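PDB 2NR9: rhomboid protease GlpG from Haemophilus influenzae, which probably cleaves transmembrane segments of substrate proteins within the inner membrane, as a serine protease with a serine-histidine catalytic dyad. Local coordinates for residues A[72-84]-A[115-129]. The protein carries 2 engineered substitutions. Sequence-based numbering, arbitrary orientation. Where two conformers were deposited one is given.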
loop_
_atom_site.group_PDB
_atom_site.type_symbol
_atom_site.label_atom_id
_atom_site.label_comp_id
_atom_site.label_asym_id
_atom_site.label_seq_id
_atom_site.Cartn_x
_atom_site.Cartn_y
_atom_site.Cartn_z
ATOM N N TRP A 72 -8.156 1.990 5.025
ATOM C CA TRP A 72 -7.850 2.630 3.754
ATOM C C TRP A 72 -7.523 1.628 2.643
ATOM O O TRP A 72 -7.967 1.796 1.507
ATOM C CB TRP A 72 -6.721 3.649 3.925
ATOM C CG TRP A 72 -7.152 4.904 4.624
ATOM C CD1 TRP A 72 -7.326 5.078 5.967
ATOM C CD2 TRP A 72 -7.461 6.160 4.013
ATOM N NE1 TRP A 72 -7.731 6.366 6.228
ATOM C CE2 TRP A 72 -7.816 7.051 5.045
ATOM C CE3 TRP A 72 -7.470 6.619 2.692
ATOM C CZ2 TRP A 72 -8.185 8.373 4.796
ATOM C CZ3 TRP A 72 -7.830 7.933 2.448
ATOM C CH2 TRP A 72 -8.180 8.796 3.494
ATOM N N PHE A 73 -6.755 0.589 2.965
ATOM C CA PHE A 73 -6.422 -0.439 1.966
ATOM C C PHE A 73 -7.643 -1.263 1.562
ATOM O O PHE A 73 -7.794 -1.622 0.396
ATOM C CB PHE A 73 -5.308 -1.375 2.460
ATOM C CG PHE A 73 -4.927 -2.460 1.457
ATOM C CD1 PHE A 73 -4.095 -2.171 0.387
ATOM C CD2 PHE A 73 -5.411 -3.757 1.590
ATOM C CE1 PHE A 73 -3.745 -3.156 -0.528
ATOM C CE2 PHE A 73 -5.071 -4.744 0.672
ATOM C CZ PHE A 73 -4.232 -4.447 -0.379
ATOM N N PHE A 74 -8.511 -1.572 2.521
ATOM C CA PHE A 74 -9.675 -2.380 2.210
ATOM C C PHE A 74 -10.597 -1.630 1.255
ATOM O O PHE A 74 -11.017 -2.168 0.231
ATOM C CB PHE A 74 -10.422 -2.796 3.480
ATOM C CG PHE A 74 -11.503 -3.813 3.238
ATOM C CD1 PHE A 74 -11.192 -5.161 3.123
ATOM C CD2 PHE A 74 -12.826 -3.423 3.113
ATOM C CE1 PHE A 74 -12.185 -6.104 2.878
ATOM C CE2 PHE A 74 -13.821 -4.359 2.871
ATOM C CZ PHE A 74 -13.498 -5.702 2.757
ATOM N N ILE A 75 -10.845 -0.361 1.562
ATOM C CA ILE A 75 -11.687 0.480 0.731
ATOM C C ILE A 75 -11.108 0.742 -0.660
ATOM O O ILE A 75 -11.746 0.438 -1.662
ATOM C CB ILE A 75 -11.981 1.836 1.407
ATOM C CG1 ILE A 75 -12.867 1.637 2.639
ATOM C CG2 ILE A 75 -12.652 2.785 0.421
ATOM C CD1 ILE A 75 -13.301 2.947 3.305
ATOM N N PHE A 76 -9.897 1.295 -0.719
ATOM C CA PHE A 76 -9.296 1.676 -2.005
ATOM C C PHE A 76 -8.583 0.545 -2.749
ATOM O O PHE A 76 -8.543 0.538 -3.982
ATOM C CB PHE A 76 -8.424 2.926 -1.862
ATOM C CG PHE A 76 -9.195 4.146 -1.400
ATOM C CD1 PHE A 76 -9.328 4.427 -0.047
ATOM C CD2 PHE A 76 -9.856 4.955 -2.315
ATOM C CE1 PHE A 76 -10.075 5.522 0.385
ATOM C CE2 PHE A 76 -10.599 6.059 -1.889
ATOM C CZ PHE A 76 -10.712 6.336 -0.540
ATOM N N GLY A 77 -7.994 -0.385 -2.004
ATOM C CA GLY A 77 -7.414 -1.571 -2.609
ATOM C C GLY A 77 -8.552 -2.344 -3.255
ATOM O O GLY A 77 -8.410 -2.896 -4.354
ATOM N N GLY A 78 -9.705 -2.335 -2.585
ATOM C CA GLY A 78 -10.912 -2.991 -3.091
ATOM C C GLY A 78 -11.426 -2.334 -4.362
ATOM O O GLY A 78 -11.771 -3.020 -5.323
ATOM N N MET A 79 -11.506 -1.002 -4.362
ATOM C CA MET A 79 -11.908 -0.275 -5.570
ATOM C C MET A 79 -11.060 -0.708 -6.752
ATOM O O MET A 79 -11.582 -0.965 -7.833
ATOM C CB MET A 79 -11.759 1.236 -5.391
ATOM C CG MET A 79 -12.782 1.876 -4.494
ATOM S SD MET A 79 -12.659 3.672 -4.580
ATOM C CE MET A 79 -13.806 4.145 -3.276
ATOM N N ILE A 80 -9.742 -0.720 -6.557
ATOM C CA ILE A 80 -8.810 -1.118 -7.616
ATOM C C ILE A 80 -9.089 -2.533 -8.093
ATOM O O ILE A 80 -9.198 -2.784 -9.293
ATOM C CB ILE A 80 -7.329 -1.016 -7.154
ATOM C CG1 ILE A 80 -6.944 0.445 -6.916
ATOM C CG2 ILE A 80 -6.398 -1.637 -8.192
ATOM C CD1 ILE A 80 -5.486 0.636 -6.529
ATOM N N GLU A 81 -9.216 -3.461 -7.155
ATOM C CA GLU A 81 -9.481 -4.844 -7.518
ATOM C C GLU A 81 -10.781 -4.993 -8.308
ATOM O O GLU A 81 -10.810 -5.642 -9.353
ATOM C CB GLU A 81 -9.506 -5.743 -6.289
ATOM C CG GLU A 81 -9.754 -7.198 -6.628
ATOM C CD GLU A 81 -9.296 -8.123 -5.537
ATOM O OE1 GLU A 81 -9.209 -7.673 -4.380
ATOM O OE2 GLU A 81 -9.019 -9.304 -5.835
ATOM N N ARG A 82 -11.849 -4.379 -7.814
ATOM C CA ARG A 82 -13.151 -4.475 -8.469
ATOM C C ARG A 82 -13.214 -3.714 -9.785
ATOM O O ARG A 82 -14.042 -4.011 -10.639
ATOM C CB ARG A 82 -14.266 -4.002 -7.533
ATOM C CG ARG A 82 -14.616 -4.990 -6.437
ATOM C CD ARG A 82 -15.778 -4.491 -5.571
ATOM N NE ARG A 82 -15.381 -3.412 -4.665
ATOM C CZ ARG A 82 -15.561 -2.117 -4.907
ATOM N NH1 ARG A 82 -16.155 -1.723 -6.027
ATOM N NH2 ARG A 82 -15.166 -1.214 -4.018
ATOM N N THR A 83 -12.310 -2.762 -9.970
ATOM C CA THR A 83 -12.331 -1.942 -11.170
ATOM C C THR A 83 -11.324 -2.369 -12.251
ATOM O O THR A 83 -11.660 -2.389 -13.441
ATOM C CB THR A 83 -12.170 -0.453 -10.830
ATOM O OG1 THR A 83 -13.137 -0.086 -9.837
ATOM C CG2 THR A 83 -12.367 0.401 -12.065
ATOM N N PHE A 84 -10.117 -2.760 -11.841
ATOM C CA PHE A 84 -9.072 -3.136 -12.809
ATOM C C PHE A 84 -8.628 -4.609 -12.752
ATOM O O PHE A 84 -7.802 -5.041 -13.557
ATOM C CB PHE A 84 -7.846 -2.233 -12.655
ATOM C CG PHE A 84 -8.173 -0.775 -12.613
ATOM C CD1 PHE A 84 -8.253 -0.109 -11.406
ATOM C CD2 PHE A 84 -8.413 -0.070 -13.780
ATOM C CE1 PHE A 84 -8.562 1.230 -11.360
ATOM C CE2 PHE A 84 -8.734 1.272 -13.739
ATOM C CZ PHE A 84 -8.794 1.925 -12.527
ATOM N N LEU A 115 1.799 -1.517 6.156
ATOM C CA LEU A 115 1.207 -1.431 4.831
ATOM C C LEU A 115 1.000 0.015 4.307
ATOM O O LEU A 115 0.487 0.202 3.200
ATOM C CB LEU A 115 -0.148 -2.164 4.864
ATOM C CG LEU A 115 -0.835 -2.600 3.571
ATOM C CD1 LEU A 115 -0.015 -3.665 2.869
ATOM C CD2 LEU A 115 -2.250 -3.130 3.890
ATOM N N SER A 116 1.421 1.024 5.072
ATOM C CA SER A 116 1.177 2.429 4.670
ATOM C C SER A 116 1.832 2.865 3.350
ATOM O O SER A 116 1.285 3.694 2.628
ATOM C CB SER A 116 1.483 3.414 5.808
ATOM O OG SER A 116 2.832 3.324 6.224
ATOM N N GLY A 117 2.980 2.281 3.026
ATOM C CA GLY A 117 3.641 2.565 1.757
ATOM C C GLY A 117 2.805 2.048 0.595
ATOM O O GLY A 117 2.765 2.659 -0.472
ATOM N N VAL A 118 2.145 0.911 0.805
ATOM C CA VAL A 118 1.256 0.335 -0.206
ATOM C C VAL A 118 -0.038 1.145 -0.296
ATOM O O VAL A 118 -0.564 1.380 -1.392
ATOM C CB VAL A 118 0.930 -1.143 0.098
ATOM C CG1 VAL A 118 -0.054 -1.701 -0.932
ATOM C CG2 VAL A 118 2.205 -1.974 0.112
ATOM N N VAL A 119 -0.512 1.622 0.853
ATOM C CA VAL A 119 -1.724 2.433 0.913
ATOM C C VAL A 119 -1.582 3.686 0.050
ATOM O O VAL A 119 -2.449 3.991 -0.757
ATOM C CB VAL A 119 -2.078 2.833 2.380
ATOM C CG1 VAL A 119 -3.240 3.795 2.402
ATOM C CG2 VAL A 119 -2.404 1.594 3.208
ATOM N N TYR A 120 -0.479 4.405 0.222
ATOM C CA TYR A 120 -0.207 5.588 -0.584
ATOM C C TYR A 120 -0.086 5.293 -2.074
ATOM O O TYR A 120 -0.565 6.066 -2.904
ATOM C CB TYR A 120 1.001 6.354 -0.049
ATOM C CG TYR A 120 0.646 7.180 1.155
ATOM C CD1 TYR A 120 0.715 6.644 2.433
ATOM C CD2 TYR A 120 0.073 8.437 1.005
ATOM C CE1 TYR A 120 0.314 7.377 3.543
ATOM C CE2 TYR A 120 -0.330 9.180 2.108
ATOM C CZ TYR A 120 -0.210 8.640 3.373
ATOM O OH TYR A 120 -0.600 9.371 4.472
ATOM N N ALA A 121 0.540 4.174 -2.418
ATOM C CA ALA A 121 0.606 3.768 -3.814
ATOM C C ALA A 121 -0.824 3.546 -4.310
ATOM O O ALA A 121 -1.206 4.016 -5.383
ATOM C CB ALA A 121 1.421 2.498 -3.959
ATOM N N VAL A 122 -1.615 2.829 -3.515
ATOM C CA VAL A 122 -3.012 2.581 -3.848
ATOM C C VAL A 122 -3.808 3.892 -3.963
ATOM O O VAL A 122 -4.553 4.087 -4.928
ATOM C CB VAL A 122 -3.681 1.609 -2.836
ATOM C CG1 VAL A 122 -5.200 1.742 -2.872
ATOM C CG2 VAL A 122 -3.242 0.165 -3.116
ATOM N N LEU A 123 -3.637 4.793 -2.987
ATOM C CA LEU A 123 -4.314 6.102 -3.026
ATOM C C LEU A 123 -3.831 6.915 -4.223
ATOM O O LEU A 123 -4.612 7.603 -4.878
ATOM C CB LEU A 123 -4.072 6.896 -1.735
ATOM C CG LEU A 123 -4.559 6.286 -0.419
ATOM C CD1 LEU A 123 -4.363 7.271 0.733
ATOM C CD2 LEU A 123 -6.020 5.888 -0.535
ATOM N N GLY A 124 -2.533 6.847 -4.494
ATOM C CA GLY A 124 -1.963 7.550 -5.634
ATOM C C GLY A 124 -2.537 7.047 -6.951
ATOM O O GLY A 124 -2.840 7.831 -7.847
ATOM N N TYR A 125 -2.666 5.727 -7.069
ATOM C CA TYR A 125 -3.201 5.108 -8.279
ATOM C C TYR A 125 -4.643 5.534 -8.535
ATOM O O TYR A 125 -4.985 5.979 -9.626
ATOM C CB TYR A 125 -3.130 3.589 -8.173
ATOM C CG TYR A 125 -3.436 2.884 -9.466
ATOM C CD1 TYR A 125 -2.432 2.615 -10.377
ATOM C CD2 TYR A 125 -4.733 2.507 -9.788
ATOM C CE1 TYR A 125 -2.700 1.979 -11.564
ATOM C CE2 TYR A 125 -5.012 1.866 -10.980
ATOM C CZ TYR A 125 -3.990 1.604 -11.861
ATOM O OH TYR A 125 -4.254 0.973 -13.051
ATOM N N VAL A 126 -5.482 5.393 -7.518
ATOM C CA VAL A 126 -6.885 5.763 -7.626
ATOM C C VAL A 126 -7.049 7.252 -7.919
ATOM O O VAL A 126 -7.871 7.641 -8.752
ATOM C CB VAL A 126 -7.656 5.406 -6.344
ATOM C CG1 VAL A 126 -9.083 5.952 -6.406
ATOM C CG2 VAL A 126 -7.655 3.898 -6.129
ATOM N N PHE A 127 -6.236 8.073 -7.254
ATOM C CA PHE A 127 -6.278 9.536 -7.412
ATOM C C PHE A 127 -6.104 10.017 -8.851
ATOM O O PHE A 127 -6.927 10.778 -9.355
ATOM C CB PHE A 127 -5.235 10.216 -6.511
ATOM C CG PHE A 127 -5.086 11.704 -6.765
ATOM C CD1 PHE A 127 -5.893 12.622 -6.109
ATOM C CD2 PHE A 127 -4.147 12.175 -7.671
ATOM C CE1 PHE A 127 -5.763 13.986 -6.349
ATOM C CE2 PHE A 127 -4.017 13.535 -7.919
ATOM C CZ PHE A 127 -4.823 14.440 -7.256
ATOM N N ILE A 128 -4.997 9.633 -9.484
ATOM C CA ILE A 128 -4.727 10.068 -10.860
ATOM C C ILE A 128 -5.639 9.396 -11.877
ATOM O O ILE A 128 -5.921 9.958 -12.935
ATOM C CB ILE A 128 -3.247 9.877 -11.260
ATOM C CG1 ILE A 128 -2.775 8.463 -10.924
ATOM C CG2 ILE A 128 -2.372 10.901 -10.571
ATOM C CD1 ILE A 128 -3.370 7.400 -11.793
ATOM N N ARG A 129 -6.038 8.161 -11.593
ATOM C CA ARG A 129 -6.982 7.462 -12.451
ATOM C C ARG A 129 -8.305 8.206 -12.457
ATOM O O ARG A 129 -8.864 8.488 -13.511
ATOM C CB ARG A 129 -7.182 6.027 -11.974
ATOM C CG ARG A 129 -6.235 5.023 -12.598
ATOM C CD ARG A 129 -6.616 4.771 -14.045
ATOM N NE ARG A 129 -6.151 3.470 -14.503
ATOM C CZ ARG A 129 -6.510 2.908 -15.650
ATOM N NH1 ARG A 129 -7.347 3.534 -16.468
ATOM N NH2 ARG A 129 -6.038 1.713 -15.974
#
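F73 and V119 bring the backbones of helices 72-84 and 116-129 closest, CA to CA 5.6 Å, and the axes, 9.3 Å apart at nearest, run in the same general sense at 48°. V122 is a knob in the hole formed by F73, F76, G77 and I80, which its short branched side chain fits: CG1, anti to the backbone N (chi1 160°), lies 3.6 Å from both F76 CB and the backbone N of side-chain-less G77, and CG2 turns toward I80 CD1 and F73 CE1. One residue on, L123 reaches across with its longer arm; CD2 lies over one face of the F76 ring, 4.0 Å from the centroid in a CH-pi contact, and also meets the edge of W72. L115 likewise places CD2 over F73, both phenylalanines offering flat faces to leucine methyls. I80 sends its CG1-CD1 arm across: CG1 meets V126 CG2 at 3.6 Å, and CD1 touches V122 and Y125. Y125 turns its edge to the face of F84 in a T-shaped pair, planes at 85°, while F84 CE2 lies over the guanidinium face of R129, 3.4 Å from R129 CZ. Both residues suit this end, apolar parts against F84 and polar groups toward D183 of helix 166-191: Y125 OH bonds D183 OD2 and takes a weak bond from R129 NE. No hydrogen bond joins the segments. The helix of nucleophile S116, whose OG bonds H169 NE2 on helix 166-191, packs on helix 63-84; helix 86-108 touches I80 and V118, helix 10-27 F73.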